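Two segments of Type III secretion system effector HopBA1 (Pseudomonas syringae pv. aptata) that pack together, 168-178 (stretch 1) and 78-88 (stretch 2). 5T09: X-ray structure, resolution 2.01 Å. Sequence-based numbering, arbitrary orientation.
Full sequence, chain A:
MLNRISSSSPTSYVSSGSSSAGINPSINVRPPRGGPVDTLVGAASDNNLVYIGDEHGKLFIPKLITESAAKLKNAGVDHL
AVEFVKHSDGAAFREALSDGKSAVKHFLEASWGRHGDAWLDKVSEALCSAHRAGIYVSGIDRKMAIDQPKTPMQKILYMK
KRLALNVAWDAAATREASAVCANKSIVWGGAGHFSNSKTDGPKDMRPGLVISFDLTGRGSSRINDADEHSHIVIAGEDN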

ATOM      1  N   ALA A 168      -1.252 -11.106  10.042  1.00 40.70           N
ATOM      2  CA  ALA A 168      -0.562 -10.233  10.983  1.00 46.39           C
ATOM      3  C   ALA A 168      -0.501  -8.800  10.469  1.00 39.73           C
ATOM      4  O   ALA A 168      -0.636  -7.851  11.249  1.00 38.43           O
ATOM      5  CB  ALA A 168       0.847 -10.761  11.250  1.00 44.78           C
ATOM      6  N   TRP A 169      -0.276  -8.625   9.167  1.00 35.04           N
ATOM      7  CA  TRP A 169      -0.407  -7.305   8.561  1.00 37.83           C
ATOM      8  C   TRP A 169      -1.758  -6.690   8.898  1.00 33.11           C
ATOM      9  O   TRP A 169      -1.852  -5.504   9.239  1.00 36.16           O
ATOM     10  CB  TRP A 169      -0.268  -7.406   7.046  1.00 36.58           C
ATOM     11  CG  TRP A 169       1.123  -7.533   6.510  1.00 38.59           C
ATOM     12  CD1 TRP A 169       2.262  -7.822   7.202  1.00 34.58           C
ATOM     13  CD2 TRP A 169       1.509  -7.366   5.147  1.00 36.13           C
ATOM     14  NE1 TRP A 169       3.341  -7.845   6.347  1.00 34.80           N
ATOM     15  CE2 TRP A 169       2.902  -7.570   5.078  1.00 40.03           C
ATOM     16  CE3 TRP A 169       0.811  -7.069   3.975  1.00 37.51           C
ATOM     17  CZ2 TRP A 169       3.606  -7.485   3.880  1.00 39.21           C
ATOM     18  CZ3 TRP A 169       1.506  -6.987   2.793  1.00 32.12           C
ATOM     19  CH2 TRP A 169       2.894  -7.188   2.751  1.00 39.17           C
ATOM     20  N   ASP A 170      -2.820  -7.488   8.787  1.00 36.71           N
ATOM     21  CA  ASP A 170      -4.170  -6.991   9.034  1.00 41.48           C
ATOM     22  C   ASP A 170      -4.365  -6.628  10.500  1.00 38.62           C
ATOM     23  O   ASP A 170      -4.974  -5.599  10.816  1.00 34.49           O
ATOM     24  CB  ASP A 170      -5.184  -8.044   8.585  1.00 35.96           C
ATOM     25  CG  ASP A 170      -6.617  -7.627   8.834  1.00 44.01           C
ATOM     26  OD1 ASP A 170      -7.146  -6.802   8.060  1.00 37.90           O
ATOM     27  OD2 ASP A 170      -7.221  -8.139   9.797  1.00 41.98           O
ATOM     28  N   ALA A 171      -3.833  -7.446  11.410  1.00 39.53           N
ATOM     29  CA  ALA A 171      -3.974  -7.153  12.832  1.00 39.22           C
ATOM     30  C   ALA A 171      -3.276  -5.849  13.194  1.00 42.17           C
ATOM     31  O   ALA A 171      -3.794  -5.060  13.994  1.00 40.58           O
ATOM     32  CB  ALA A 171      -3.418  -8.310  13.664  1.00 41.37           C
ATOM     33  N   ALA A 172      -2.095  -5.605  12.617  1.00 40.06           N
ATOM     34  CA  ALA A 172      -1.364  -4.377  12.908  1.00 37.98           C
ATOM     35  C   ALA A 172      -2.057  -3.162  12.304  1.00 40.10           C
ATOM     36  O   ALA A 172      -2.117  -2.099  12.931  1.00 43.44           O
ATOM     37  CB  ALA A 172       0.066  -4.484  12.384  1.00 37.88           C
ATOM     38  N   ALA A 173      -2.570  -3.292  11.078  1.00 38.24           N
ATOM     39  CA  ALA A 173      -3.264  -2.174  10.447  1.00 38.16           C
ATOM     40  C   ALA A 173      -4.548  -1.840  11.190  1.00 40.17           C
ATOM     41  O   ALA A 173      -4.903  -0.665  11.337  1.00 43.18           O
ATOM     42  CB  ALA A 173      -3.560  -2.499   8.983  1.00 36.84           C
ATOM     43  N   THR A 174      -5.255  -2.867  11.664  1.00 40.99           N
ATOM     44  CA  THR A 174      -6.459  -2.649  12.458  1.00 43.35           C
ATOM     45  C   THR A 174      -6.131  -1.936  13.762  1.00 45.61           C
ATOM     46  O   THR A 174      -6.749  -0.922  14.104  1.00 47.67           O
ATOM     47  CB  THR A 174      -7.140  -3.987  12.748  1.00 47.57           C
ATOM     48  OG1 THR A 174      -7.527  -4.606  11.517  1.00 54.19           O
ATOM     49  CG2 THR A 174      -8.363  -3.786  13.623  1.00 51.11           C
ATOM     50  N   ARG A 175      -5.164  -2.469  14.513  1.00 46.26           N
ATOM     51  CA  ARG A 175      -4.803  -1.892  15.802  1.00 47.06           C
ATOM     52  C   ARG A 175      -4.514  -0.399  15.680  1.00 59.91           C
ATOM     53  O   ARG A 175      -5.005   0.409  16.476  1.00 58.96           O
ATOM     54  CB  ARG A 175      -3.585  -2.625  16.370  1.00 47.58           C
ATOM     55  CG  ARG A 175      -3.132  -2.127  17.741  1.00 56.19           C
ATOM     56  CD  ARG A 175      -1.693  -2.534  18.021  1.00 65.18           C
ATOM     57  NE  ARG A 175      -1.572  -3.946  18.380  1.00 72.51           N
ATOM     58  CZ  ARG A 175      -1.413  -4.406  19.620  1.00 75.76           C
ATOM     59  NH1 ARG A 175      -1.343  -3.577  20.653  1.00 69.77           N
ATOM     60  NH2 ARG A 175      -1.317  -5.712  19.829  1.00 78.90           N
ATOM     61  N   GLU A 176      -3.707  -0.016  14.691  1.00 45.36           N
ATOM     62  CA  GLU A 176      -3.275   1.372  14.594  1.00 48.48           C
ATOM     63  C   GLU A 176      -4.368   2.282  14.049  1.00 51.14           C
ATOM     64  O   GLU A 176      -4.439   3.453  14.439  1.00 55.13           O
ATOM     65  CB  GLU A 176      -2.012   1.462  13.729  1.00 48.01           C
ATOM     66  CG  GLU A 176      -0.802   0.763  14.343  1.00 45.60           C
ATOM     67  CD  GLU A 176      -0.630   1.081  15.820  1.00 53.16           C
ATOM     68  OE1 GLU A 176      -0.803   2.258  16.203  1.00 54.95           O
ATOM     69  OE2 GLU A 176      -0.349   0.147  16.601  1.00 60.01           O
ATOM     70  N   ALA A 177      -5.226   1.777  13.159  1.00 48.87           N
ATOM     71  CA  ALA A 177      -6.385   2.556  12.737  1.00 51.94           C
ATOM     72  C   ALA A 177      -7.275   2.886  13.931  1.00 56.14           C
ATOM     73  O   ALA A 177      -7.699   4.035  14.111  1.00 59.62           O
ATOM     74  CB  ALA A 177      -7.173   1.794  11.671  1.00 49.73           C
ATOM     75  N   SER A 178      -7.561   1.885  14.766  1.00 55.60           N
ATOM     76  CA  SER A 178      -8.399   2.119  15.937  1.00 63.36           C
ATOM     77  C   SER A 178      -7.716   3.037  16.941  1.00 67.26           C
ATOM     78  O   SER A 178      -8.388   3.840  17.600  1.00 66.36           O
ATOM     79  CB  SER A 178      -8.757   0.789  16.601  1.00 58.44           C
ATOM     80  OG  SER A 178      -9.434  -0.072  15.697  1.00 61.99           O
TER
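Stretch 2 78-88: DHLAVEFVKHS

Stretch 2 begins within a β-strand that runs nearly antiparallel to the helix of stretch 1: the two directions differ by 157°, and the axes approach to 8.7 Å. A type I turn from Val82 to Val85 then bends the chain round a corner, and a 3-10 segment begins at His87. The register follows this path. His79 lies opposite Ala177, Ala81 opposite Ala173 and Glu83 opposite Trp169, whereas His87, beyond the corner, comes back to Ala172. Along the strand the side chains alternate, so His79 and Ala81 point toward the helix while Leu80 and Val82 are out of its reach.

The apolar contact is small and close. Ala173 CB meets Ala81 CB at 3.8 Å, and small side chains on both sides leave room for the close approach of the backbones, with Ala173 CA 5.6 Å from Ala81 CA.

The aromatic rings make much of the remaining contact. His79 lays one face against the helix backbone, its CE1 3.4 Å from Ala177 N, and its edge meets Ala173, with CE1 3.3 Å from Ala173 O. A flat ring suits this place because it can lie close along the helix surface where the Ala177 side chain is only a methyl; Ala177 CB is 3.4 Å from His79 ND1. Trp169 starts sideways, but its long indole reaches across to Glu83, bringing Trp169 CH2 to 3.3 Å from Glu83 CD; the Glu83 side chain, extended at chi1 and chi2 (both t), meets the indole with its carboxylate carbon, while its OE1 is hydrogen-bonded elsewhere in the structure. His87 packs a face over Ala172, whose CB is 3.5 Å from His87 CD2, while Arg175 CD, in the aliphatic part of a side chain that can lie against the ring, approaches His87 CE1 at 3.6 Å.

One hydrogen bond joins the stretches: His87 NE2 donates to Glu176 OE2 at 2.8 Å, with an N-H...O angle of 155°. Glu176 OE2 lies at the edge of the His87 ring, near its plane, where the N-H points, so the same ring can pack by its face and bond at its edge.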

ATOM      1  N   ASP A  78      -7.505   8.962   7.383  1.00 55.86           N
ATOM      2  CA  ASP A  78      -6.752   9.368   8.560  1.00 55.18           C
ATOM      3  C   ASP A  78      -5.592   8.438   8.886  1.00 53.33           C
ATOM      4  O   ASP A  78      -4.818   8.739   9.802  1.00 52.80           O
ATOM      5  CB  ASP A  78      -7.683   9.447   9.778  1.00 58.17           C
ATOM      6  CG  ASP A  78      -8.821  10.429   9.580  1.00 63.85           C
ATOM      7  OD1 ASP A  78      -8.576  11.522   9.031  1.00 72.71           O
ATOM      8  OD2 ASP A  78      -9.963  10.105   9.970  1.00 72.05           O
ATOM      9  N   HIS A  79      -5.441   7.332   8.162  1.00 49.49           N
ATOM     10  CA  HIS A  79      -4.477   6.306   8.529  1.00 47.14           C
ATOM     11  C   HIS A  79      -3.896   5.680   7.272  1.00 45.00           C
ATOM     12  O   HIS A  79      -4.640   5.315   6.356  1.00 43.78           O
ATOM     13  CB  HIS A  79      -5.138   5.229   9.394  1.00 48.27           C
ATOM     14  CG  HIS A  79      -4.198   4.158   9.847  1.00 48.30           C
ATOM     15  ND1 HIS A  79      -4.527   2.820   9.817  1.00 49.87           N
ATOM     16  CD2 HIS A  79      -2.942   4.226  10.348  1.00 45.94           C
ATOM     17  CE1 HIS A  79      -3.513   2.109  10.275  1.00 48.65           C
ATOM     18  NE2 HIS A  79      -2.538   2.938  10.603  1.00 50.58           N
ATOM     19  N   LEU A  80      -2.569   5.558   7.240  1.00 43.13           N
ATOM     20  CA  LEU A  80      -1.854   4.890   6.158  1.00 38.11           C
ATOM     21  C   LEU A  80      -0.934   3.846   6.775  1.00 41.06           C
ATOM     22  O   LEU A  80       0.043   4.190   7.449  1.00 43.47           O
ATOM     23  CB  LEU A  80      -1.063   5.894   5.318  1.00 36.44           C
ATOM     24  CG  LEU A  80      -0.132   5.310   4.255  1.00 37.60           C
ATOM     25  CD1 LEU A  80      -0.915   4.558   3.189  1.00 37.87           C
ATOM     26  CD2 LEU A  80       0.703   6.420   3.640  1.00 43.13           C
ATOM     27  N   ALA A  81      -1.244   2.575   6.545  1.00 38.54           N
ATOM     28  CA  ALA A  81      -0.502   1.457   7.115  1.00 40.74           C
ATOM     29  C   ALA A  81       0.326   0.816   6.010  1.00 31.41           C
ATOM     30  O   ALA A  81      -0.220   0.418   4.973  1.00 34.59           O
ATOM     31  CB  ALA A  81      -1.465   0.451   7.742  1.00 41.58           C
ATOM     32  N   VAL A  82       1.642   0.723   6.219  1.00 35.76           N
ATOM     33  CA  VAL A  82       2.570   0.404   5.139  1.00 33.98           C
ATOM     34  C   VAL A  82       3.420  -0.807   5.499  1.00 39.06           C
ATOM     35  O   VAL A  82       3.826  -0.983   6.655  1.00 37.36           O
ATOM     36  CB  VAL A  82       3.469   1.610   4.795  1.00 37.06           C
ATOM     37  CG1 VAL A  82       2.608   2.828   4.499  1.00 37.08           C
ATOM     38  CG2 VAL A  82       4.463   1.899   5.920  1.00 36.26           C
ATOM     39  N   GLU A  83       3.703  -1.628   4.484  1.00 31.98           N
ATOM     40  CA  GLU A  83       4.580  -2.784   4.643  1.00 31.30           C
ATOM     41  C   GLU A  83       6.014  -2.373   4.955  1.00 30.44           C
ATOM     42  O   GLU A  83       6.762  -3.147   5.560  1.00 38.52           O
ATOM     43  CB  GLU A  83       4.559  -3.628   3.368  1.00 35.28           C
ATOM     44  CG  GLU A  83       5.578  -4.766   3.349  1.00 38.28           C
ATOM     45  CD  GLU A  83       5.634  -5.498   2.020  1.00 39.71           C
ATOM     46  OE1 GLU A  83       5.077  -4.992   1.025  1.00 34.12           O
ATOM     47  OE2 GLU A  83       6.254  -6.583   1.971  1.00 46.54           O
ATOM     48  N   PHE A  84       6.417  -1.172   4.552  1.00 32.41           N
ATOM     49  CA  PHE A  84       7.827  -0.805   4.601  1.00 34.08           C
ATOM     50  C   PHE A  84       8.350  -0.656   6.023  1.00 38.72           C
ATOM     51  O   PHE A  84       9.569  -0.605   6.214  1.00 40.52           O
ATOM     52  CB  PHE A  84       8.035   0.487   3.817  1.00 38.42           C
ATOM     53  CG  PHE A  84       7.375   0.478   2.468  1.00 39.34           C
ATOM     54  CD1 PHE A  84       7.756  -0.441   1.507  1.00 41.52           C
ATOM     55  CD2 PHE A  84       6.366   1.379   2.167  1.00 38.30           C
ATOM     56  CE1 PHE A  84       7.145  -0.463   0.268  1.00 40.49           C
ATOM     57  CE2 PHE A  84       5.755   1.369   0.930  1.00 40.73           C
ATOM     58  CZ  PHE A  84       6.144   0.446  -0.023  1.00 39.70           C
ATOM     59  N   VAL A  85       7.468  -0.604   7.017  1.00 37.41           N
ATOM     60  CA  VAL A  85       7.848  -0.462   8.416  1.00 36.99           C
ATOM     61  C   VAL A  85       7.274  -1.639   9.184  1.00 35.16           C
ATOM     62  O   VAL A  85       6.099  -1.989   9.010  1.00 39.03           O
ATOM     63  CB  VAL A  85       7.348   0.864   9.015  1.00 42.86           C
ATOM     64  CG1 VAL A  85       7.785   0.993  10.469  1.00 43.04           C
ATOM     65  CG2 VAL A  85       7.852   2.037   8.199  1.00 38.44           C
ATOM     66  N   LYS A  86       8.097  -2.239  10.033  1.00 36.90           N
ATOM     67  CA  LYS A  86       7.633  -3.305  10.903  1.00 41.22           C
ATOM     68  C   LYS A  86       6.822  -2.707  12.042  1.00 45.52           C
ATOM     69  O   LYS A  86       7.195  -1.680  12.616  1.00 41.90           O
ATOM     70  CB  LYS A  86       8.818  -4.107  11.437  1.00 53.84           C
ATOM     71  CG  LYS A  86       9.559  -4.844  10.332  1.00 69.65           C
ATOM     72  CD  LYS A  86      11.048  -4.972  10.602  1.00 83.01           C
ATOM     73  CE  LYS A  86      11.795  -5.432   9.352  1.00 80.69           C
ATOM     74  NZ  LYS A  86      11.629  -4.497   8.196  1.00 65.89           N
ATOM     75  N   HIS A  87       5.685  -3.336  12.341  1.00 46.32           N
ATOM     76  CA  HIS A  87       4.815  -2.799  13.381  1.00 43.28           C
ATOM     77  C   HIS A  87       5.551  -2.671  14.705  1.00 50.88           C
ATOM     78  O   HIS A  87       5.239  -1.784  15.507  1.00 55.23           O
ATOM     79  CB  HIS A  87       3.582  -3.683  13.553  1.00 42.91           C
ATOM     80  CG  HIS A  87       2.606  -3.155  14.556  1.00 56.40           C
ATOM     81  ND1 HIS A  87       2.509  -3.655  15.835  1.00 66.93           N
ATOM     82  CD2 HIS A  87       1.695  -2.156  14.472  1.00 58.08           C
ATOM     83  CE1 HIS A  87       1.573  -2.997  16.494  1.00 64.35           C
ATOM     84  NE2 HIS A  87       1.064  -2.081  15.690  1.00 59.22           N
ATOM     85  N   SER A  88       6.531  -3.541  14.946  1.00 52.90           N
ATOM     86  CA  SER A  88       7.289  -3.515  16.188  1.00 53.04           C
ATOM     87  C   SER A  88       8.246  -2.331  16.271  1.00 60.27           C
ATOM     88  O   SER A  88       8.707  -2.003  17.370  1.00 58.36           O
ATOM     89  CB  SER A  88       8.072  -4.819  16.332  1.00 53.06           C
ATOM     90  OG  SER A  88       9.004  -4.960  15.273  1.00 54.03           O
TER